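Local coordinates for taurocyamine kinase (Schistosoma mansoni, PDB 4WOD), which catalyses the reversible, magnesium-dependent transfer of a phosphate group from ATP to taurocyamine, as a duplicated member of the ATP:guanido phosphotransferase family, at residues 455-460 and 621-627; 480-485 and 593-599; 645-650 and 709-713; 665-670 and 683-689. The protein carries 4 engineered substitutions. All blocks are in the same frame, centred on the assembly; numbering follows the deposited sequence.

How the interactions relate
Interactions 2, 3 and 4 lie in the catalytic domain of the second repeat and share one antiparallel sheet, in which strands 588-595, 480-489, 639-646, 682-687 and 666-669 follow one another. Interactions 2 and 4 are strand pairings, built on backbone hydrogen bonds and bearing residues of the predicted ATP site. Interaction 3, largely buried, sets helix 695-715 against the same sheet and joins apolar packing to a carboxylate that holds backbone N-H groups; it touches both others, through I480 on L645 and M709 on L666. Interaction 1, its centre about 29 Å from that of interaction 2, is more superficial: a loop on a small hairpin, with imidazole rings, prolines and a bridging water.

Interaction 1: 455-460 and 621-627; sequences FKHPAP and HSDKYGY
The imidazole of H457 lies flat on the backbone of G626, whose CA sits 3.5 Å from the ring centroid and 18° off its normal, a CH-pi contact over the face. The carbonyl carbon of Y625 shares that face toward the rim, CD of P458 lies over the opposite face, also toward the rim, and water 1 lies at the edge in the ring plane. A second imidazole, that of H621, has the G626 carbonyl carbon over one face and the same water at its edge. The platform is a tight beta-hairpin: 621-622 and 626-627 pair antiparallel, and S622 OG takes the N-H of Y625 in an ST motif inside the turn. The loop 455-460, which follows helix 437-448, lies across the hairpin. With CG anti to the backbone N (chi1 -167°), H457 reaches over G626, and its ND1 donates to its neighbour P458 O, 28° out of the ring plane. Water 1 donates to P458 O at 2.7 Å and meets H621 NE2 at 3.0 Å, tying loop to hairpin. H457 N also makes a nearly straight bond to D623 O, its modelled length of 2.5 Å doubtfully short. At the exposed end K456 runs alongside D623, with a weak salt bridge from NZ to OD2. At the other end P460 crosses Y627 at about a right angle, its CG 3.3 Å from Y627 OH.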
loop_
_atom_site.group_PDB
_atom_site.type_symbol
_atom_site.label_atom_id
_atom_site.label_comp_id
_atom_site.label_asym_id
_atom_site.label_seq_id
_atom_site.Cartn_x
_atom_site.Cartn_y
_atom_site.Cartn_z
ATOM N N PHE A 455 20.809 19.294 -34.794
ATOM C CA PHE A 455 21.300 17.993 -35.257
ATOM C C PHE A 455 20.582 16.791 -34.632
ATOM O O PHE A 455 20.221 16.814 -33.448
ATOM C CB PHE A 455 22.803 17.873 -34.978
ATOM C CG PHE A 455 23.634 18.931 -35.653
ATOM C CD1 PHE A 455 23.950 18.826 -37.003
ATOM C CD2 PHE A 455 24.111 20.028 -34.938
ATOM C CE1 PHE A 455 24.715 19.795 -37.638
ATOM C CE2 PHE A 455 24.884 21.002 -35.565
ATOM C CZ PHE A 455 25.187 20.883 -36.921
ATOM N N LYS A 456 20.398 15.740 -35.428
ATOM C CA LYS A 456 19.915 14.467 -34.906
ATOM C C LYS A 456 20.875 13.972 -33.840
ATOM O O LYS A 456 22.095 14.122 -33.998
ATOM C CB LYS A 456 19.805 13.406 -36.004
ATOM C CG LYS A 456 19.398 13.904 -37.369
ATOM C CD LYS A 456 19.566 12.780 -38.384
ATOM C CE LYS A 456 18.980 13.154 -39.740
ATOM N NZ LYS A 456 17.515 13.367 -39.632
ATOM N N HIS A 457 20.327 13.400 -32.764
ATOM C CA HIS A 457 21.114 12.718 -31.725
ATOM C C HIS A 457 22.099 11.793 -32.415
ATOM O O HIS A 457 21.780 11.203 -33.443
ATOM C CB HIS A 457 20.197 11.912 -30.770
ATOM C CG HIS A 457 20.862 11.442 -29.502
ATOM N ND1 HIS A 457 21.474 10.208 -29.389
ATOM C CD2 HIS A 457 20.999 12.038 -28.289
ATOM C CE1 HIS A 457 21.960 10.065 -28.165
ATOM N NE2 HIS A 457 21.690 11.164 -27.481
ATOM N N PRO A 458 23.323 11.695 -31.872
ATOM C CA PRO A 458 24.295 10.760 -32.450
ATOM C C PRO A 458 23.683 9.367 -32.595
ATOM O O PRO A 458 22.892 8.967 -31.735
ATOM C CB PRO A 458 25.454 10.748 -31.418
ATOM C CG PRO A 458 24.997 11.580 -30.232
ATOM C CD PRO A 458 23.903 12.471 -30.754
ATOM N N ALA A 459 23.988 8.656 -33.677
ATOM C CA ALA A 459 23.587 7.254 -33.780
ATOM C C ALA A 459 24.232 6.484 -32.636
ATOM O O ALA A 459 25.184 6.972 -32.025
ATOM C CB ALA A 459 23.992 6.662 -35.131
ATOM N N PRO A 460 23.689 5.300 -32.310
ATOM C CA PRO A 460 24.382 4.450 -31.342
ATOM C C PRO A 460 25.855 4.303 -31.710
ATOM O O PRO A 460 26.171 3.818 -32.792
ATOM C CB PRO A 460 23.629 3.111 -31.444
ATOM C CG PRO A 460 22.474 3.346 -32.412
ATOM C CD PRO A 460 22.321 4.821 -32.559
ATOM N N HIS A 621 13.523 4.987 -30.477
ATOM C CA HIS A 621 14.669 5.901 -30.583
ATOM C C HIS A 621 14.251 7.265 -31.138
ATOM O O HIS A 621 13.390 7.342 -32.003
ATOM C CB HIS A 621 15.767 5.287 -31.466
ATOM C CG HIS A 621 17.037 6.084 -31.511
ATOM N ND1 HIS A 621 17.239 7.120 -32.406
ATOM C CD2 HIS A 621 18.188 5.975 -30.801
ATOM C CE1 HIS A 621 18.447 7.627 -32.223
ATOM N NE2 HIS A 621 19.043 6.949 -31.258
ATOM N N SER A 622 14.890 8.331 -30.661
ATOM C CA SER A 622 14.502 9.687 -31.045
ATOM C C SER A 622 15.637 10.482 -31.692
ATOM O O SER A 622 16.782 10.428 -31.254
ATOM C CB SER A 622 13.993 10.441 -29.812
ATOM O OG SER A 622 13.983 11.834 -30.034
ATOM N N ASP A 623 15.306 11.248 -32.725
ATOM C CA ASP A 623 16.284 12.143 -33.332
ATOM C C ASP A 623 16.713 13.224 -32.325
ATOM O O ASP A 623 17.870 13.635 -32.287
ATOM C CB ASP A 623 15.711 12.783 -34.596
ATOM C CG ASP A 623 15.965 11.959 -35.843
ATOM O OD1 ASP A 623 16.518 10.838 -35.739
ATOM O OD2 ASP A 623 15.603 12.442 -36.940
ATOM N N LYS A 624 15.763 13.657 -31.506
ATOM C CA LYS A 624 16.008 14.619 -30.434
ATOM C C LYS A 624 16.797 13.999 -29.260
ATOM O O LYS A 624 17.846 14.519 -28.860
ATOM C CB LYS A 624 14.674 15.183 -29.901
ATOM C CG LYS A 624 13.726 15.775 -30.967
ATOM C CD LYS A 624 12.478 16.449 -30.348
ATOM C CE LYS A 624 11.454 15.445 -29.832
ATOM N NZ LYS A 624 10.698 14.704 -30.892
ATOM N N TYR A 625 16.301 12.884 -28.717
ATOM C CA TYR A 625 16.789 12.404 -27.411
ATOM C C TYR A 625 17.542 11.066 -27.406
ATOM O O TYR A 625 17.912 10.590 -26.334
ATOM C CB TYR A 625 15.611 12.297 -26.427
ATOM C CG TYR A 625 14.776 13.557 -26.350
ATOM C CD1 TYR A 625 15.370 14.791 -26.093
ATOM C CD2 TYR A 625 13.400 13.515 -26.567
ATOM C CE1 TYR A 625 14.612 15.952 -26.037
ATOM C CE2 TYR A 625 12.636 14.665 -26.508
ATOM C CZ TYR A 625 13.244 15.878 -26.253
ATOM O OH TYR A 625 12.472 17.019 -26.204
ATOM N N GLY A 626 17.763 10.439 -28.559
ATOM C CA GLY A 626 18.432 9.134 -28.535
ATOM C C GLY A 626 17.473 8.036 -28.092
ATOM O O GLY A 626 16.299 8.080 -28.450
ATOM N N TYR A 627 17.945 7.048 -27.322
ATOM C CA TYR A 627 17.040 5.990 -26.888
ATOM C C TYR A 627 15.977 6.547 -25.939
ATOM O O TYR A 627 16.261 7.324 -25.019
ATOM C CB TYR A 627 17.803 4.800 -26.261
ATOM C CG TYR A 627 18.486 3.980 -27.346
ATOM C CD1 TYR A 627 17.737 3.206 -28.220
ATOM C CD2 TYR A 627 19.859 4.039 -27.532
ATOM C CE1 TYR A 627 18.340 2.478 -29.231
ATOM C CE2 TYR A 627 20.482 3.324 -28.542
ATOM C CZ TYR A 627 19.715 2.547 -29.389
ATOM O OH TYR A 627 20.322 1.841 -30.402
HETATM O O HOH W 1 21.877 7.076 -30.139
#

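Interaction 2: 480-485 and 593-599; sequences IVSTRV and MQQGGNL
T483 and Q594 exchange two backbone hydrogen bonds, each 3.0 Å long: T483 N gives to Q594 O and Q594 N to T483 O. They form the hydrogen-bonded pair of the register, between the non-hydrogen-bonded pairs S482-Q595 and R484-M593. Beyond the paired strand the acceptors are used differently. V481 O takes the N-H of G596 at 3.1 Å, but the donor stands 49° above the carbonyl plane. G596 O is met in its own plane by T483 OG1, which donates to a lone pair at 2.8 Å, while S482 CA adds a C-H contact to the same oxygen. The T483-Q594 pairing joins strands 480-489 and 588-595 within the eight-stranded antiparallel sheet of the catalytic domain; residues 482-485 belong to the predicted ATP site. The amide oxygen of Q594 bonds to R605, and N598, at the N-cap of helix 599-614, gives its OD1 weakly to A601 N. R484 and M593 lie alongside each other, their side chains pointing the same way, and the methionine is bent at its thioether (chi3 62°), bringing CE to the guanidinium edge, 3.3 Å from R484 NE. On the opposite face, with T483, L599 CD1 reaches V485 CG2 at 3.7 Å and also touches T483 CG2.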
loop_
_atom_site.group_PDB
_atom_site.type_symbol
_atom_site.label_atom_id
_atom_site.label_comp_id
_atom_site.label_asym_id
_atom_site.label_seq_id
_atom_site.Cartn_x
_atom_site.Cartn_y
_atom_site.Cartn_z
ATOM N N ILE A 480 38.566 -2.470 -6.797
ATOM C CA ILE A 480 37.272 -2.736 -7.417
ATOM C C ILE A 480 36.725 -4.128 -7.115
ATOM O O ILE A 480 37.274 -5.141 -7.553
ATOM C CB ILE A 480 37.352 -2.557 -8.938
ATOM C CG1 ILE A 480 37.704 -1.101 -9.262
ATOM C CG2 ILE A 480 36.033 -2.992 -9.592
ATOM C CD1 ILE A 480 38.019 -0.842 -10.727
ATOM N N VAL A 481 35.637 -4.166 -6.354
ATOM C CA VAL A 481 34.960 -5.420 -6.042
ATOM C C VAL A 481 34.250 -6.006 -7.264
ATOM O O VAL A 481 34.308 -7.213 -7.516
ATOM C CB VAL A 481 33.941 -5.227 -4.910
ATOM C CG1 VAL A 481 33.192 -6.527 -4.643
ATOM C CG2 VAL A 481 34.643 -4.725 -3.645
ATOM N N SER A 482 33.591 -5.150 -8.041
ATOM C CA SER A 482 32.867 -5.629 -9.215
ATOM C C SER A 482 32.520 -4.498 -10.175
ATOM O O SER A 482 32.476 -3.330 -9.794
ATOM C CB SER A 482 31.587 -6.361 -8.802
ATOM O OG SER A 482 30.710 -5.484 -8.115
ATOM N N THR A 483 32.257 -4.874 -11.419
ATOM C CA THR A 483 31.960 -3.922 -12.484
ATOM C C THR A 483 30.634 -4.299 -13.146
ATOM O O THR A 483 30.274 -5.471 -13.207
ATOM C CB THR A 483 33.106 -3.893 -13.522
ATOM O OG1 THR A 483 34.342 -3.652 -12.839
ATOM C CG2 THR A 483 32.892 -2.801 -14.585
ATOM N N ARG A 484 29.924 -3.291 -13.649
ATOM C CA ARG A 484 28.584 -3.445 -14.160
ATOM C C ARG A 484 28.354 -2.338 -15.191
ATOM O O ARG A 484 28.778 -1.195 -14.984
ATOM C CB ARG A 484 27.574 -3.360 -12.998
ATOM C CG ARG A 484 26.073 -3.611 -13.310
ATOM C CD ARG A 484 25.246 -3.241 -12.053
ATOM N NE ARG A 484 23.801 -3.512 -12.117
ATOM C CZ ARG A 484 22.872 -2.606 -12.437
ATOM N NH1 ARG A 484 23.227 -1.378 -12.768
ATOM N NH2 ARG A 484 21.579 -2.930 -12.440
ATOM N N VAL A 485 27.740 -2.681 -16.316
ATOM C CA VAL A 485 27.189 -1.657 -17.212
ATOM C C VAL A 485 25.785 -2.088 -17.583
ATOM O O VAL A 485 25.555 -3.239 -17.898
ATOM C CB VAL A 485 28.018 -1.434 -18.506
ATOM C CG1 VAL A 485 27.478 -0.203 -19.273
ATOM C CG2 VAL A 485 29.478 -1.247 -18.183
ATOM N N MET A 593 27.602 -7.680 -15.926
ATOM C CA MET A 593 28.403 -7.461 -14.738
ATOM C C MET A 593 29.283 -8.660 -14.408
ATOM O O MET A 593 29.036 -9.766 -14.877
ATOM C CB MET A 593 27.498 -7.152 -13.541
ATOM C CG MET A 593 26.627 -8.335 -13.156
ATOM S SD MET A 593 25.681 -8.107 -11.638
ATOM C CE MET A 593 24.627 -6.729 -12.026
ATOM N N GLN A 594 30.308 -8.428 -13.590
ATOM C CA GLN A 594 31.167 -9.513 -13.102
ATOM C C GLN A 594 32.054 -9.032 -11.964
ATOM O O GLN A 594 32.194 -7.829 -11.739
ATOM C CB GLN A 594 32.041 -10.075 -14.228
ATOM C CG GLN A 594 33.198 -9.175 -14.623
ATOM C CD GLN A 594 33.770 -9.536 -15.976
ATOM O OE1 GLN A 594 33.030 -9.824 -16.915
ATOM N NE2 GLN A 594 35.097 -9.530 -16.084
ATOM N N GLN A 595 32.645 -9.982 -11.242
ATOM C CA GLN A 595 33.632 -9.666 -10.217
ATOM C C GLN A 595 34.858 -9.053 -10.873
ATOM O O GLN A 595 35.168 -9.365 -12.022
ATOM C CB GLN A 595 34.037 -10.920 -9.433
ATOM C CG GLN A 595 32.929 -11.550 -8.606
ATOM C CD GLN A 595 32.654 -10.794 -7.327
ATOM O OE1 GLN A 595 31.876 -9.839 -7.310
ATOM N NE2 GLN A 595 33.286 -11.223 -6.240
ATOM N N GLY A 596 35.558 -8.187 -10.148
ATOM C CA GLY A 596 36.773 -7.585 -10.666
ATOM C C GLY A 596 36.509 -6.269 -11.371
ATOM O O GLY A 596 35.389 -5.757 -11.347
ATOM N N GLY A 597 37.539 -5.729 -12.016
ATOM C CA GLY A 597 37.445 -4.413 -12.618
ATOM C C GLY A 597 37.599 -4.373 -14.126
ATOM O O GLY A 597 37.903 -3.324 -14.692
ATOM N N ASN A 598 37.373 -5.507 -14.781
ATOM C CA ASN A 598 37.539 -5.583 -16.226
ATOM C C ASN A 598 36.330 -5.025 -16.983
ATOM O O ASN A 598 35.460 -5.774 -17.441
ATOM C CB ASN A 598 37.798 -7.016 -16.664
ATOM C CG ASN A 598 38.305 -7.091 -18.078
ATOM O OD1 ASN A 598 38.285 -6.095 -18.810
ATOM N ND2 ASN A 598 38.756 -8.268 -18.480
ATOM N N LEU A 599 36.318 -3.703 -17.117
ATOM C CA LEU A 599 35.238 -2.963 -17.754
ATOM C C LEU A 599 35.113 -3.291 -19.233
ATOM O O LEU A 599 34.010 -3.317 -19.778
ATOM C CB LEU A 599 35.464 -1.461 -17.565
ATOM C CG LEU A 599 34.555 -0.483 -18.312
ATOM C CD1 LEU A 599 33.107 -0.716 -17.925
ATOM C CD2 LEU A 599 34.984 0.964 -18.010
#

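Interaction 3: 645-650 and 709-713; sequences LKIPKL and MIEIE
E713 sends CG anti to its own backbone N (chi1 179°) and then bends at chi2 (67°), which swings the carboxylate off the helix and onto two successive N-H groups of the turn, K649 and L650. OE2 takes the N-H of K649 at 2.9 Å and OE1 that of L650 at 2.8 Å, each through its syn lone pair, so both oxygens are engaged and the group cannot readily rotate. Carbon atoms of the turn also lie against the carboxylate: I647 CB stands 3.6 Å from OE1, P648 CD is 3.3 Å from OE2, and CB of both K649 and L650 press close. In this way the long C-terminal helix 695-715 of the catalytic domain is fastened to the turn where strand 639-646 leaves the central sheet. S651 OG is also hydrogen-bonded to I647 O and P648 O. One helical turn before E713 the chemistry becomes apolar. M709, extended beyond CG, brings SD to 3.8 Å from L645 CD2, and the other methyl of that leucine, CD1, meets I710 CG1 at 4.0 Å. L650 touches the helix with both branches, CD2 near M709 CG and CD1 4.3 Å from I712 CG2.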
loop_
_atom_site.group_PDB
_atom_site.type_symbol
_atom_site.label_atom_id
_atom_site.label_comp_id
_atom_site.label_asym_id
_atom_site.label_seq_id
_atom_site.Cartn_x
_atom_site.Cartn_y
_atom_site.Cartn_z
ATOM N N LEU A 645 33.620 0.232 -5.552
ATOM C CA LEU A 645 34.987 0.699 -5.313
ATOM C C LEU A 645 35.348 0.817 -3.827
ATOM O O LEU A 645 34.625 1.445 -3.043
ATOM C CB LEU A 645 35.195 2.050 -6.001
ATOM C CG LEU A 645 36.608 2.640 -6.034
ATOM C CD1 LEU A 645 37.542 1.763 -6.847
ATOM C CD2 LEU A 645 36.584 4.058 -6.586
ATOM N N LYS A 646 36.477 0.220 -3.451
ATOM C CA LYS A 646 37.001 0.355 -2.088
ATOM C C LYS A 646 38.025 1.480 -1.992
ATOM O O LYS A 646 39.157 1.349 -2.453
ATOM C CB LYS A 646 37.632 -0.953 -1.614
ATOM C CG LYS A 646 36.696 -2.143 -1.672
ATOM C CD LYS A 646 37.281 -3.334 -0.943
ATOM C CE LYS A 646 38.631 -3.703 -1.504
ATOM N NZ LYS A 646 39.153 -4.950 -0.887
ATOM N N ILE A 647 37.616 2.591 -1.397
ATOM C CA ILE A 647 38.522 3.707 -1.182
ATOM C C ILE A 647 38.418 4.231 0.254
ATOM O O ILE A 647 37.880 5.308 0.491
ATOM C CB ILE A 647 38.254 4.853 -2.195
ATOM C CG1 ILE A 647 36.756 5.130 -2.334
ATOM C CG2 ILE A 647 38.822 4.502 -3.554
ATOM C CD1 ILE A 647 36.448 6.323 -3.209
ATOM N N PRO A 648 38.947 3.462 1.221
ATOM C CA PRO A 648 38.869 3.802 2.647
ATOM C C PRO A 648 39.466 5.173 2.960
ATOM O O PRO A 648 38.891 5.940 3.747
ATOM C CB PRO A 648 39.691 2.694 3.315
ATOM C CG PRO A 648 39.644 1.568 2.365
ATOM C CD PRO A 648 39.675 2.200 1.012
ATOM N N LYS A 649 40.596 5.482 2.330
ATOM C CA LYS A 649 41.290 6.724 2.599
ATOM C C LYS A 649 40.469 7.893 2.092
ATOM O O LYS A 649 40.082 8.771 2.859
ATOM C CB LYS A 649 42.660 6.740 1.933
ATOM C CG LYS A 649 43.851 6.584 2.892
ATOM C CD LYS A 649 44.855 5.638 2.281
ATOM C CE LYS A 649 45.641 4.822 3.278
ATOM N NZ LYS A 649 46.025 3.508 2.685
ATOM N N LEU A 650 40.237 7.908 0.782
ATOM C CA LEU A 650 39.614 9.038 0.105
ATOM C C LEU A 650 38.206 9.340 0.617
ATOM O O LEU A 650 37.796 10.503 0.659
ATOM C CB LEU A 650 39.582 8.779 -1.401
ATOM C CG LEU A 650 38.763 9.713 -2.290
ATOM C CD1 LEU A 650 39.221 11.158 -2.155
ATOM C CD2 LEU A 650 38.899 9.250 -3.723
ATOM N N MET A 709 40.374 8.351 -9.188
ATOM C CA MET A 709 40.103 7.995 -7.797
ATOM C C MET A 709 41.109 6.997 -7.235
ATOM O O MET A 709 41.630 7.185 -6.137
ATOM C CB MET A 709 38.695 7.418 -7.661
ATOM C CG MET A 709 37.600 8.446 -7.759
ATOM S SD MET A 709 35.998 7.771 -7.295
ATOM C CE MET A 709 34.963 9.181 -7.638
ATOM N N ILE A 710 41.367 5.933 -7.989
ATOM C CA ILE A 710 42.276 4.887 -7.542
ATOM C C ILE A 710 43.682 5.445 -7.378
ATOM O O ILE A 710 44.330 5.204 -6.365
ATOM C CB ILE A 710 42.296 3.690 -8.518
ATOM C CG1 ILE A 710 40.966 2.929 -8.444
ATOM C CG2 ILE A 710 43.446 2.759 -8.193
ATOM C CD1 ILE A 710 40.905 1.690 -9.320
ATOM N N GLU A 711 44.148 6.215 -8.353
ATOM C CA GLU A 711 45.483 6.778 -8.237
ATOM C C GLU A 711 45.542 7.872 -7.168
ATOM O O GLU A 711 46.599 8.121 -6.592
ATOM C CB GLU A 711 45.973 7.303 -9.586
ATOM C CG GLU A 711 46.960 6.358 -10.229
ATOM C CD GLU A 711 48.319 6.435 -9.572
ATOM O OE1 GLU A 711 48.486 7.259 -8.650
ATOM O OE2 GLU A 711 49.204 5.634 -9.932
ATOM N N ILE A 712 44.411 8.518 -6.895
ATOM C CA ILE A 712 44.343 9.449 -5.775
ATOM C C ILE A 712 44.477 8.669 -4.476
ATOM O O ILE A 712 45.186 9.089 -3.566
ATOM C CB ILE A 712 43.027 10.264 -5.752
ATOM C CG1 ILE A 712 42.968 11.243 -6.931
ATOM C CG2 ILE A 712 42.878 11.016 -4.433
ATOM C CD1 ILE A 712 44.149 12.165 -7.013
ATOM N N GLU A 713 43.804 7.523 -4.415
ATOM C CA GLU A 713 43.743 6.696 -3.211
ATOM C C GLU A 713 45.104 6.214 -2.716
ATOM O O GLU A 713 45.380 6.302 -1.529
ATOM C CB GLU A 713 42.824 5.488 -3.458
ATOM C CG GLU A 713 42.669 4.503 -2.297
ATOM C CD GLU A 713 41.950 5.073 -1.090
ATOM O OE1 GLU A 713 41.404 6.194 -1.166
ATOM O OE2 GLU A 713 41.917 4.372 -0.061
#

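Interaction 4: 665-670 and 683-689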
loop_
_atom_site.group_PDB
_atom_site.type_symbol
_atom_site.label_atom_id
_atom_site.label_comp_id
_atom_site.label_asym_id
_atom_site.label_seq_id
_atom_site.Cartn_x
_atom_site.Cartn_y
_atom_site.Cartn_z
ATOM N N MET A 665 32.244 14.136 -13.328
ATOM C CA MET A 665 30.836 13.871 -13.628
ATOM C C MET A 665 30.449 12.440 -13.252
ATOM O O MET A 665 29.885 11.679 -14.051
ATOM C CB MET A 665 30.551 14.173 -15.100
ATOM C CG MET A 665 30.689 15.669 -15.419
ATOM S SD MET A 665 30.572 16.125 -17.167
ATOM C CE MET A 665 32.111 15.457 -17.811
ATOM N N LEU A 666 30.780 12.095 -12.011
ATOM C CA LEU A 666 30.488 10.797 -11.438
ATOM C C LEU A 666 29.505 10.949 -10.298
ATOM O O LEU A 666 29.405 12.018 -9.692
ATOM C CB LEU A 666 31.756 10.128 -10.919
ATOM C CG LEU A 666 32.859 9.802 -11.914
ATOM C CD1 LEU A 666 34.103 9.368 -11.152
ATOM C CD2 LEU A 666 32.380 8.699 -12.843
ATOM N N GLN A 667 28.783 9.873 -10.012
ATOM C CA GLN A 667 27.902 9.834 -8.859
ATOM C C GLN A 667 28.447 8.794 -7.903
ATOM O O GLN A 667 28.959 7.761 -8.343
ATOM C CB GLN A 667 26.470 9.502 -9.273
ATOM C CG GLN A 667 25.591 9.069 -8.109
ATOM C CD GLN A 667 24.404 8.231 -8.546
ATOM O OE1 GLN A 667 23.385 8.763 -8.996
ATOM N NE2 GLN A 667 24.529 6.909 -8.416
ATOM N N ALA A 668 28.361 9.068 -6.604
ATOM C CA ALA A 668 28.837 8.133 -5.587
ATOM C C ALA A 668 27.731 7.816 -4.586
ATOM O O ALA A 668 26.988 8.706 -4.180
ATOM C CB ALA A 668 30.045 8.698 -4.872
ATOM N N ARG A 669 27.614 6.548 -4.201
ATOM C CA ARG A 669 26.658 6.149 -3.167
ATOM C C ARG A 669 27.266 5.076 -2.247
ATOM O O ARG A 669 27.850 4.095 -2.713
ATOM C CB ARG A 669 25.340 5.652 -3.794
ATOM C CG ARG A 669 25.474 4.393 -4.629
ATOM C CD ARG A 669 24.152 3.917 -5.236
ATOM N NE ARG A 669 24.337 2.696 -6.029
ATOM C CZ ARG A 669 24.291 1.460 -5.536
ATOM N NH1 ARG A 669 24.061 1.265 -4.240
ATOM N NH2 ARG A 669 24.479 0.416 -6.339
ATOM N N GLY A 670 27.137 5.277 -0.938
ATOM C CA GLY A 670 27.730 4.377 0.037
ATOM C C GLY A 670 26.777 3.311 0.538
ATOM O O GLY A 670 25.610 3.277 0.147
ATOM N N TYR A 683 32.350 2.383 -2.057
ATOM C CA TYR A 683 31.386 3.225 -2.756
ATOM C C TYR A 683 30.971 2.636 -4.099
ATOM O O TYR A 683 31.786 2.055 -4.817
ATOM C CB TYR A 683 31.962 4.620 -2.995
ATOM C CG TYR A 683 31.843 5.581 -1.838
ATOM C CD1 TYR A 683 31.852 5.134 -0.522
ATOM C CD2 TYR A 683 31.720 6.943 -2.065
ATOM C CE1 TYR A 683 31.747 6.025 0.536
ATOM C CE2 TYR A 683 31.613 7.836 -1.019
ATOM C CZ TYR A 683 31.625 7.372 0.277
ATOM O OH TYR A 683 31.519 8.269 1.313
ATOM N N ASP A 684 29.700 2.806 -4.444
ATOM C CA ASP A 684 29.256 2.530 -5.800
ATOM C C ASP A 684 29.426 3.795 -6.643
ATOM O O ASP A 684 28.769 4.805 -6.398
ATOM C CB ASP A 684 27.808 2.054 -5.816
ATOM C CG ASP A 684 27.352 1.656 -7.195
ATOM O OD1 ASP A 684 26.972 2.559 -7.969
ATOM O OD2 ASP A 684 27.398 0.449 -7.514
ATOM N N ILE A 685 30.325 3.739 -7.621
ATOM C CA ILE A 685 30.622 4.903 -8.454
ATOM C C ILE A 685 30.087 4.696 -9.864
ATOM O O ILE A 685 30.303 3.648 -10.466
ATOM C CB ILE A 685 32.146 5.184 -8.538
ATOM C CG1 ILE A 685 32.783 5.188 -7.144
ATOM C CG2 ILE A 685 32.412 6.500 -9.261
ATOM C CD1 ILE A 685 32.256 6.281 -6.251
ATOM N N SER A 686 29.390 5.686 -10.402
ATOM C CA SER A 686 28.903 5.553 -11.772
ATOM C C SER A 686 29.035 6.862 -12.545
ATOM O O SER A 686 29.161 7.929 -11.948
ATOM C CB SER A 686 27.447 5.076 -11.774
ATOM O OG SER A 686 26.627 5.923 -10.987
ATOM N N ASN A 687 29.022 6.784 -13.872
ATOM C CA ASN A 687 28.912 8.000 -14.669
ATOM C C ASN A 687 27.576 8.653 -14.401
ATOM O O ASN A 687 26.557 7.970 -14.260
ATOM C CB ASN A 687 29.074 7.720 -16.163
ATOM C CG ASN A 687 28.040 6.735 -16.704
ATOM O OD1 ASN A 687 28.081 5.543 -16.391
ATOM N ND2 ASN A 687 27.125 7.226 -17.548
ATOM N N LYS A 688 27.565 9.974 -14.320
ATOM C CA LYS A 688 26.305 10.668 -14.131
ATOM C C LYS A 688 25.604 10.957 -15.470
ATOM O O LYS A 688 24.379 10.930 -15.550
ATOM C CB LYS A 688 26.533 11.956 -13.350
ATOM C CG LYS A 688 25.290 12.491 -12.675
ATOM C CD LYS A 688 25.525 13.885 -12.118
ATOM C CE LYS A 688 26.551 14.656 -12.947
ATOM N NZ LYS A 688 26.110 16.062 -13.213
ATOM N N ARG A 689 26.375 11.203 -16.524
ATOM C CA ARG A 689 25.776 11.603 -17.794
ATOM C C ARG A 689 25.030 10.459 -18.469
ATOM O O ARG A 689 25.415 9.294 -18.333
ATOM C CB ARG A 689 26.846 12.149 -18.736
ATOM C CG ARG A 689 27.483 13.444 -18.232
ATOM C CD ARG A 689 28.684 13.820 -19.074
ATOM N NE ARG A 689 28.291 14.521 -20.285
ATOM C CZ ARG A 689 29.107 14.784 -21.298
ATOM N NH1 ARG A 689 30.375 14.387 -21.260
ATOM N NH2 ARG A 689 28.650 15.439 -22.355
HETATM O O HOH W 2 29.531 11.073 -16.403
#
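L666 and I685, both buried, meet with CD1 of the leucine 3.8 Å from CG2 of the isoleucine, and both rest on M709 of helix 695-715. Along the same flank I685 CD1 turns to A668 CB at 3.6 Å, and Y683 CD2 also touches that methyl, at 3.7 Å. Four backbone bonds knit the strands, from Q667 N to S686 O at 2.8 Å through to D684 N on R669 O. Strand 666-669 is the edge of the catalytic domain's antiparallel sheet, forming a hairpin with 682-687 whose connecting residues 671-680 are not modelled, consistent with a mobile loop that includes part of the predicted ATP site. R669, on the face of Q667, D684 and S686, is exposed at this outer strand. Extended from CG to NE, it lays its guanidinium over D684, the two planes 30° apart; NH2 lies 3.1 Å from OD2, a pairing of charges with no N-H aimed at the oxygen, while OD1 has R640 as its partner. Just before strand 666-669, M665 closes the Schellman motif that ends helix 658-663, and its O receives K688 N at 2.9 Å. M665 SD packs obliquely on R689 CD at 3.5 Å, the arginine's NH1 being paired with E701.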